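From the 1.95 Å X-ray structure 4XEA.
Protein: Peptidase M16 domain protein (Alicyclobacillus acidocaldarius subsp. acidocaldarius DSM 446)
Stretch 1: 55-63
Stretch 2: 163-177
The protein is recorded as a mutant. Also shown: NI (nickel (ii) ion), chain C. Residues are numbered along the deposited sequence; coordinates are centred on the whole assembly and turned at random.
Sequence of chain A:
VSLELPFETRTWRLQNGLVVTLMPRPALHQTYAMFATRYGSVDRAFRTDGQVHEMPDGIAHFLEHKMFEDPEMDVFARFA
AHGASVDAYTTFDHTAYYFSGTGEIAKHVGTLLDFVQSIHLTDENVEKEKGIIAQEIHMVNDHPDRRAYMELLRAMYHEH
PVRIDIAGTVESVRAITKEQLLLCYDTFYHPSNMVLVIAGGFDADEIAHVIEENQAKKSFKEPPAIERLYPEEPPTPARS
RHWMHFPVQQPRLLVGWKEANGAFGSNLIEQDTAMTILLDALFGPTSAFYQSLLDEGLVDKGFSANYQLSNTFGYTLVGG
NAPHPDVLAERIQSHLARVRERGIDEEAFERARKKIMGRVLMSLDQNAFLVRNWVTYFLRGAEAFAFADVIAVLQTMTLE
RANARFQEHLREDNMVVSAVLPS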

HETATM    1  N   MSE A  55     -24.688 -25.542  -1.124  1.00 49.00           N
HETATM    2  CA  MSE A  55     -24.587 -24.722  -2.303  1.00 49.19           C
HETATM    3  C   MSE A  55     -23.357 -25.083  -3.080  1.00 49.85           C
HETATM    4  O   MSE A  55     -22.393 -25.592  -2.512  1.00 49.36           O
HETATM    5  CB  MSE A  55     -24.455 -23.259  -1.914  1.00 47.54           C
HETATM    6  CG  MSE A  55     -25.634 -22.672  -1.205  1.00 48.43           C
HETATM    7 SE   MSE A  55     -27.204 -22.479  -2.333  0.75 55.40          SE
HETATM    8  CE  MSE A  55     -28.143 -24.098  -1.929  1.00 53.19           C
ATOM      9  N   PRO A  56     -23.350 -24.740  -4.381  1.00 51.54           N
ATOM     10  CA  PRO A  56     -22.101 -24.732  -5.109  1.00 50.88           C
ATOM     11  C   PRO A  56     -21.210 -23.647  -4.575  1.00 48.54           C
ATOM     12  O   PRO A  56     -21.703 -22.598  -4.131  1.00 47.67           O
ATOM     13  CB  PRO A  56     -22.522 -24.366  -6.550  1.00 53.13           C
ATOM     14  CG  PRO A  56     -23.987 -24.567  -6.597  1.00 55.73           C
ATOM     15  CD  PRO A  56     -24.481 -24.299  -5.218  1.00 53.36           C
ATOM     16  N   ASP A  57     -19.901 -23.880  -4.619  1.00 47.65           N
ATOM     17  CA  ASP A  57     -18.963 -22.870  -4.199  1.00 46.57           C
ATOM     18  C   ASP A  57     -19.024 -21.648  -5.102  1.00 47.35           C
ATOM     19  O   ASP A  57     -19.250 -21.765  -6.306  1.00 48.60           O
ATOM     20  CB  ASP A  57     -17.556 -23.462  -4.137  1.00 47.04           C
ATOM     21  CG  ASP A  57     -17.371 -24.371  -2.920  1.00 46.61           C
ATOM     22  OD1 ASP A  57     -17.904 -24.041  -1.833  1.00 49.15           O
ATOM     23  OD2 ASP A  57     -16.717 -25.416  -3.052  1.00 51.32           O
ATOM     24  N   GLY A  58     -18.841 -20.466  -4.511  1.00 45.87           N
ATOM     25  CA  GLY A  58     -18.747 -19.248  -5.301  1.00 46.94           C
ATOM     26  C   GLY A  58     -19.829 -18.231  -5.048  1.00 47.28           C
ATOM     27  O   GLY A  58     -19.772 -17.156  -5.621  1.00 49.17           O
ATOM     28  N   ILE A  59     -20.806 -18.521  -4.183  1.00 46.15           N
ATOM     29  CA  ILE A  59     -21.997 -17.681  -4.138  1.00 45.97           C
ATOM     30  C   ILE A  59     -21.780 -16.347  -3.488  1.00 44.48           C
ATOM     31  O   ILE A  59     -22.246 -15.355  -4.051  1.00 46.18           O
ATOM     32  CB  ILE A  59     -23.269 -18.397  -3.576  1.00 46.97           C
ATOM     33  CG1 ILE A  59     -23.682 -19.484  -4.579  1.00 49.43           C
ATOM     34  CG2 ILE A  59     -24.441 -17.389  -3.438  1.00 44.14           C
ATOM     35  CD1 ILE A  59     -24.946 -20.267  -4.195  1.00 49.87           C
ATOM     36  N   ALA A  60     -21.085 -16.301  -2.347  1.00 42.27           N
ATOM     37  CA  ALA A  60     -20.773 -15.026  -1.699  1.00 41.63           C
ATOM     38  C   ALA A  60     -20.176 -14.034  -2.714  1.00 42.68           C
ATOM     39  O   ALA A  60     -20.590 -12.870  -2.805  1.00 42.27           O
ATOM     40  CB  ALA A  60     -19.849 -15.209  -0.491  1.00 39.82           C
ATOM     41  N   HIS A  61     -19.240 -14.536  -3.507  1.00 43.97           N
ATOM     42  CA  HIS A  61     -18.478 -13.702  -4.454  1.00 44.59           C
ATOM     43  C   HIS A  61     -19.293 -13.337  -5.703  1.00 46.25           C
ATOM     44  O   HIS A  61     -19.165 -12.233  -6.243  1.00 46.76           O
ATOM     45  CB  HIS A  61     -17.207 -14.452  -4.809  1.00 45.02           C
ATOM     46  CG  HIS A  61     -16.481 -13.892  -5.967  1.00 47.07           C
ATOM     47  ND1 HIS A  61     -16.628 -14.406  -7.237  1.00 50.00           N
ATOM     48  CD2 HIS A  61     -15.638 -12.840  -6.074  1.00 50.29           C
ATOM     49  CE1 HIS A  61     -15.887 -13.711  -8.075  1.00 50.47           C
ATOM     50  NE2 HIS A  61     -15.261 -12.770  -7.392  1.00 53.32           N
ATOM     51  N   PHE A  62     -20.132 -14.263  -6.156  1.00 46.57           N
ATOM     52  CA  PHE A  62     -21.103 -13.983  -7.239  1.00 49.24           C
ATOM     53  C   PHE A  62     -22.045 -12.822  -6.830  1.00 49.37           C
ATOM     54  O   PHE A  62     -22.260 -11.857  -7.589  1.00 50.91           O
ATOM     55  CB  PHE A  62     -21.887 -15.265  -7.537  1.00 49.73           C
ATOM     56  CG  PHE A  62     -22.467 -15.339  -8.927  1.00 52.87           C
ATOM     57  CD1 PHE A  62     -23.411 -14.429  -9.351  1.00 55.25           C
ATOM     58  CD2 PHE A  62     -22.115 -16.376  -9.782  1.00 54.34           C
ATOM     59  CE1 PHE A  62     -23.961 -14.521 -10.635  1.00 58.92           C
ATOM     60  CE2 PHE A  62     -22.659 -16.469 -11.054  1.00 59.70           C
ATOM     61  CZ  PHE A  62     -23.575 -15.547 -11.477  1.00 60.18           C
ATOM     62  N   LEU A  63     -22.589 -12.896  -5.622  1.00 48.62           N
ATOM     63  CA  LEU A  63     -23.456 -11.822  -5.106  1.00 48.91           C
ATOM     64  C   LEU A  63     -22.690 -10.486  -5.039  1.00 49.43           C
ATOM     65  O   LEU A  63     -23.233  -9.437  -5.394  1.00 49.81           O
ATOM     66  CB  LEU A  63     -24.033 -12.171  -3.733  1.00 45.80           C
ATOM     67  CG  LEU A  63     -25.051 -13.313  -3.676  1.00 45.78           C
ATOM     68  CD1 LEU A  63     -25.417 -13.562  -2.224  1.00 45.54           C
ATOM     69  CD2 LEU A  63     -26.330 -12.953  -4.539  1.00 48.05           C
ATOM     70  N   ARG A 163     -10.527 -24.692   1.402  1.00 38.11           N
ATOM     71  CA  ARG A 163      -9.619 -25.273   0.417  1.00 40.92           C
ATOM     72  C   ARG A 163      -9.952 -24.928  -1.029  1.00 42.46           C
ATOM     73  O   ARG A 163      -9.151 -25.198  -1.925  1.00 43.82           O
ATOM     74  CB  ARG A 163      -9.526 -26.780   0.598  1.00 40.86           C
ATOM     75  CG  ARG A 163     -10.699 -27.587   0.180  1.00 40.33           C
ATOM     76  CD  ARG A 163     -10.558 -29.036   0.660  1.00 44.11           C
ATOM     77  NE  ARG A 163      -9.298 -29.658   0.168  1.00 45.92           N
ATOM     78  CZ  ARG A 163      -9.065 -30.098  -1.078  1.00 51.17           C
ATOM     79  NH1 ARG A 163      -9.981 -30.022  -2.048  1.00 52.03           N
ATOM     80  NH2 ARG A 163      -7.876 -30.588  -1.374  1.00 51.44           N
ATOM     81  N   ILE A 164     -11.142 -24.361  -1.243  1.00 42.51           N
ATOM     82  CA  ILE A 164     -11.577 -23.829  -2.528  1.00 44.31           C
ATOM     83  C   ILE A 164     -11.396 -22.317  -2.544  1.00 44.66           C
ATOM     84  O   ILE A 164     -11.730 -21.627  -1.576  1.00 43.17           O
ATOM     85  CB  ILE A 164     -13.050 -24.164  -2.771  1.00 44.74           C
ATOM     86  CG1 ILE A 164     -13.240 -25.676  -2.592  1.00 46.92           C
ATOM     87  CG2 ILE A 164     -13.487 -23.774  -4.209  1.00 45.97           C
ATOM     88  CD1 ILE A 164     -12.469 -26.517  -3.598  1.00 50.46           C
ATOM     89  N   ASP A 165     -10.899 -21.781  -3.653  1.00 46.53           N
ATOM     90  CA  ASP A 165     -10.662 -20.344  -3.718  1.00 47.77           C
ATOM     91  C   ASP A 165     -11.994 -19.559  -3.654  1.00 46.81           C
ATOM     92  O   ASP A 165     -13.059 -20.073  -3.947  1.00 46.74           O
ATOM     93  CB  ASP A 165      -9.839 -19.950  -4.956  1.00 51.72           C
ATOM     94  CG  ASP A 165      -9.098 -18.592  -4.765  1.00 56.40           C
ATOM     95  OD1 ASP A 165      -9.137 -17.957  -3.642  1.00 58.62           O
ATOM     96  OD2 ASP A 165      -8.504 -18.162  -5.740  1.00 60.33           O
ATOM     97  N   ILE A 166     -11.890 -18.311  -3.263  1.00 47.72           N
ATOM     98  CA  ILE A 166     -13.035 -17.458  -2.977  1.00 48.24           C
ATOM     99  C   ILE A 166     -14.079 -17.387  -4.087  1.00 51.44           C
ATOM    100  O   ILE A 166     -15.279 -17.406  -3.792  1.00 51.24           O
ATOM    101  CB  ILE A 166     -12.566 -16.069  -2.471  1.00 50.40           C
ATOM    102  CG1 ILE A 166     -11.953 -16.238  -1.041  1.00 49.43           C
ATOM    103  CG2 ILE A 166     -13.721 -15.042  -2.479  1.00 51.21           C
ATOM    104  CD1 ILE A 166     -11.008 -15.115  -0.667  1.00 54.40           C
ATOM    105  N   ALA A 167     -13.630 -17.357  -5.351  1.00 52.49           N
ATOM    106  CA  ALA A 167     -14.518 -17.320  -6.509  1.00 55.15           C
ATOM    107  C   ALA A 167     -15.181 -18.665  -6.866  1.00 54.30           C
ATOM    108  O   ALA A 167     -16.090 -18.715  -7.687  1.00 57.02           O
ATOM    109  CB  ALA A 167     -13.755 -16.747  -7.740  1.00 58.22           C
ATOM    110  N   GLY A 168     -14.748 -19.743  -6.238  1.00 52.34           N
ATOM    111  CA  GLY A 168     -15.244 -21.084  -6.544  1.00 52.79           C
ATOM    112  C   GLY A 168     -14.423 -21.708  -7.644  1.00 55.88           C
ATOM    113  O   GLY A 168     -13.288 -21.291  -7.875  1.00 56.89           O
ATOM    114  N   THR A 169     -14.994 -22.693  -8.340  1.00 58.17           N
ATOM    115  CA  THR A 169     -14.379 -23.257  -9.563  1.00 61.14           C
ATOM    116  C   THR A 169     -15.216 -22.900 -10.797  1.00 65.24           C
ATOM    117  O   THR A 169     -16.319 -22.367 -10.682  1.00 64.87           O
ATOM    118  CB  THR A 169     -14.225 -24.805  -9.470  1.00 60.78           C
ATOM    119  OG1 THR A 169     -15.519 -25.415  -9.359  1.00 60.60           O
ATOM    120  CG2 THR A 169     -13.397 -25.215  -8.248  1.00 57.85           C
ATOM    121  N   VAL A 170     -14.689 -23.191 -11.983  1.00 68.15           N
ATOM    122  CA  VAL A 170     -15.466 -23.075 -13.203  1.00 72.87           C
ATOM    123  C   VAL A 170     -16.748 -23.930 -13.117  1.00 73.36           C
ATOM    124  O   VAL A 170     -17.847 -23.438 -13.365  1.00 74.57           O
ATOM    125  CB  VAL A 170     -14.597 -23.467 -14.451  1.00 76.67           C
ATOM    126  CG1 VAL A 170     -15.420 -23.435 -15.752  1.00 80.65           C
ATOM    127  CG2 VAL A 170     -13.379 -22.554 -14.549  1.00 76.32           C
ATOM    128  N   GLU A 171     -16.594 -25.190 -12.723  1.00 72.76           N
ATOM    129  CA  GLU A 171     -17.713 -26.143 -12.591  1.00 74.45           C
ATOM    130  C   GLU A 171     -18.796 -25.670 -11.596  1.00 71.58           C
ATOM    131  O   GLU A 171     -20.000 -25.692 -11.879  1.00 73.56           O
ATOM    132  CB  GLU A 171     -17.185 -27.502 -12.108  1.00 73.83           C
ATOM    133  CG  GLU A 171     -15.899 -28.005 -12.822  1.00 79.88           C
ATOM    134  CD  GLU A 171     -14.581 -27.508 -12.166  1.00 79.88           C
ATOM    135  OE1 GLU A 171     -14.048 -28.205 -11.270  1.00 79.87           O
ATOM    136  OE2 GLU A 171     -14.077 -26.417 -12.545  1.00 82.66           O
ATOM    137  N   SER A 172     -18.368 -25.234 -10.425  1.00 67.72           N
ATOM    138  CA  SER A 172     -19.327 -24.857  -9.401  1.00 65.22           C
ATOM    139  C   SER A 172     -20.024 -23.563  -9.795  1.00 66.47           C
ATOM    140  O   SER A 172     -21.230 -23.430  -9.649  1.00 65.68           O
ATOM    141  CB  SER A 172     -18.639 -24.758  -8.035  1.00 61.07           C
ATOM    142  OG  SER A 172     -17.933 -23.535  -7.868  1.00 59.81           O
ATOM    143  N   VAL A 173     -19.264 -22.611 -10.323  1.00 59.78           N
ATOM    144  CA  VAL A 173     -19.842 -21.335 -10.737  1.00 61.08           C
ATOM    145  C   VAL A 173     -20.898 -21.589 -11.831  1.00 64.31           C
ATOM    146  O   VAL A 173     -21.997 -21.030 -11.804  1.00 63.74           O
ATOM    147  CB  VAL A 173     -18.759 -20.349 -11.201  1.00 62.17           C
ATOM    148  CG1 VAL A 173     -19.363 -19.248 -12.067  1.00 64.18           C
ATOM    149  CG2 VAL A 173     -18.042 -19.752 -10.004  1.00 59.33           C
ATOM    150  N   ARG A 174     -20.574 -22.495 -12.742  1.00 66.91           N
ATOM    151  CA  ARG A 174     -21.495 -22.881 -13.800  1.00 70.77           C
ATOM    152  C   ARG A 174     -22.789 -23.524 -13.281  1.00 69.57           C
ATOM    153  O   ARG A 174     -23.837 -23.383 -13.921  1.00 71.42           O
ATOM    154  CB  ARG A 174     -20.765 -23.796 -14.802  1.00 73.48           C
ATOM    155  CG  ARG A 174     -21.588 -24.931 -15.419  1.00 80.11           C
ATOM    156  CD  ARG A 174     -22.029 -24.653 -16.853  1.00 88.01           C
ATOM    157  NE  ARG A 174     -23.412 -24.164 -16.969  1.00 93.09           N
ATOM    158  CZ  ARG A 174     -23.792 -23.031 -17.574  1.00 96.55           C
ATOM    159  NH1 ARG A 174     -25.084 -22.719 -17.617  1.00 98.25           N
ATOM    160  NH2 ARG A 174     -22.906 -22.200 -18.129  1.00 97.41           N
ATOM    161  N   ALA A 175     -22.745 -24.210 -12.137  1.00 66.97           N
ATOM    162  CA  ALA A 175     -23.966 -24.841 -11.615  1.00 65.69           C
ATOM    163  C   ALA A 175     -24.832 -23.871 -10.797  1.00 63.56           C
ATOM    164  O   ALA A 175     -25.979 -24.185 -10.487  1.00 63.41           O
ATOM    165  CB  ALA A 175     -23.636 -26.085 -10.791  1.00 64.74           C
ATOM    166  N   ILE A 176     -24.293 -22.707 -10.429  1.00 61.29           N
ATOM    167  CA  ILE A 176     -25.059 -21.732  -9.631  1.00 59.10           C
ATOM    168  C   ILE A 176     -26.331 -21.323 -10.397  1.00 61.00           C
ATOM    169  O   ILE A 176     -26.276 -21.098 -11.599  1.00 61.89           O
ATOM    170  CB  ILE A 176     -24.190 -20.478  -9.265  1.00 58.16           C
ATOM    171  CG1 ILE A 176     -23.091 -20.853  -8.267  1.00 54.69           C
ATOM    172  CG2 ILE A 176     -25.036 -19.369  -8.655  1.00 58.14           C
ATOM    173  CD1 ILE A 176     -22.131 -19.719  -7.920  1.00 53.07           C
ATOM    174  N   THR A 177     -27.473 -21.273  -9.710  1.00 59.71           N
ATOM    175  CA  THR A 177     -28.735 -20.858 -10.321  1.00 61.95           C
ATOM    176  C   THR A 177     -29.223 -19.560  -9.679  1.00 60.76           C
ATOM    177  O   THR A 177     -28.888 -19.245  -8.533  1.00 58.34           O
ATOM    178  CB  THR A 177     -29.828 -21.920 -10.127  1.00 62.96           C
ATOM    179  OG1 THR A 177     -30.212 -21.933  -8.749  1.00 61.59           O
ATOM    180  CG2 THR A 177     -29.333 -23.318 -10.531  1.00 63.30           C
TER
HETATM  181 NI    NI C 502     -14.443 -10.973  -8.406  1.00 73.10          NI
HETATM  182  O   HOH W   1     -18.046 -16.699  -7.808  1.00 48.17           O
HETATM  183  O   HOH W   2     -17.793 -16.985  -2.730  1.00 40.93           O
HETATM  184  O   HOH W   3     -13.397  -8.883  -9.109  1.00 66.69           O

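A single direct hydrogen bond joins the stretches: Ser172 OG, in the p rotamer (chi1 80°), donates to Asp57 O at 2.7 Å. Ser172 OG also accepts from Thr169 N (3.1 Å), while Ser172 N donates to Thr169 OG1 (3.0 Å), the N-cap of the 170-175 helix, so the serine serves both the helix start and the contact. Pro56 CB packs 3.5 Å from the backbone oxygen Ser172 O. Asp57 OD2 lies 3.5 Å from Ile164 CG1; both carboxylate oxygens are hydrogen-bonded elsewhere in the structure.

Two waters extend the polar link. Water 1 donates to Gly58 O and Ala167 O and accepts from His61 ND1, each at 2.8 Å; water 2 accepts from His61 N (2.9 Å) and donates to Ile166 O (2.8 Å). His61 ND1 thus carries the proton, leaving the His61 NE2 lone pair to bind NI at 2.2 Å. Ala167 CB covers one face of the His61 ring, 4.0 Å from its centroid, a CH-pi contact.

Ile176, the most covered residue in the 589 Å² buried (both sides summed), anchors the apolar part. Extended (m, t), it places Ile176 CD1 3.7 Å from Ile59 CG1 and 3.8 Å from Phe62 CD2, with Ile176 CG1 4.0 Å from Pro56 CB. Val173 CG1 meets the Phe62 ring edge. Ile59, Phe62, Val173 and Ile176 are all buried, which suits side chains without polar groups.

The backbones approach to 4.1 Å at Gly58 CA and Gly168 CA. Both have positive phi, and a CB on either would clash, with Ala167 O or Asp57 O respectively.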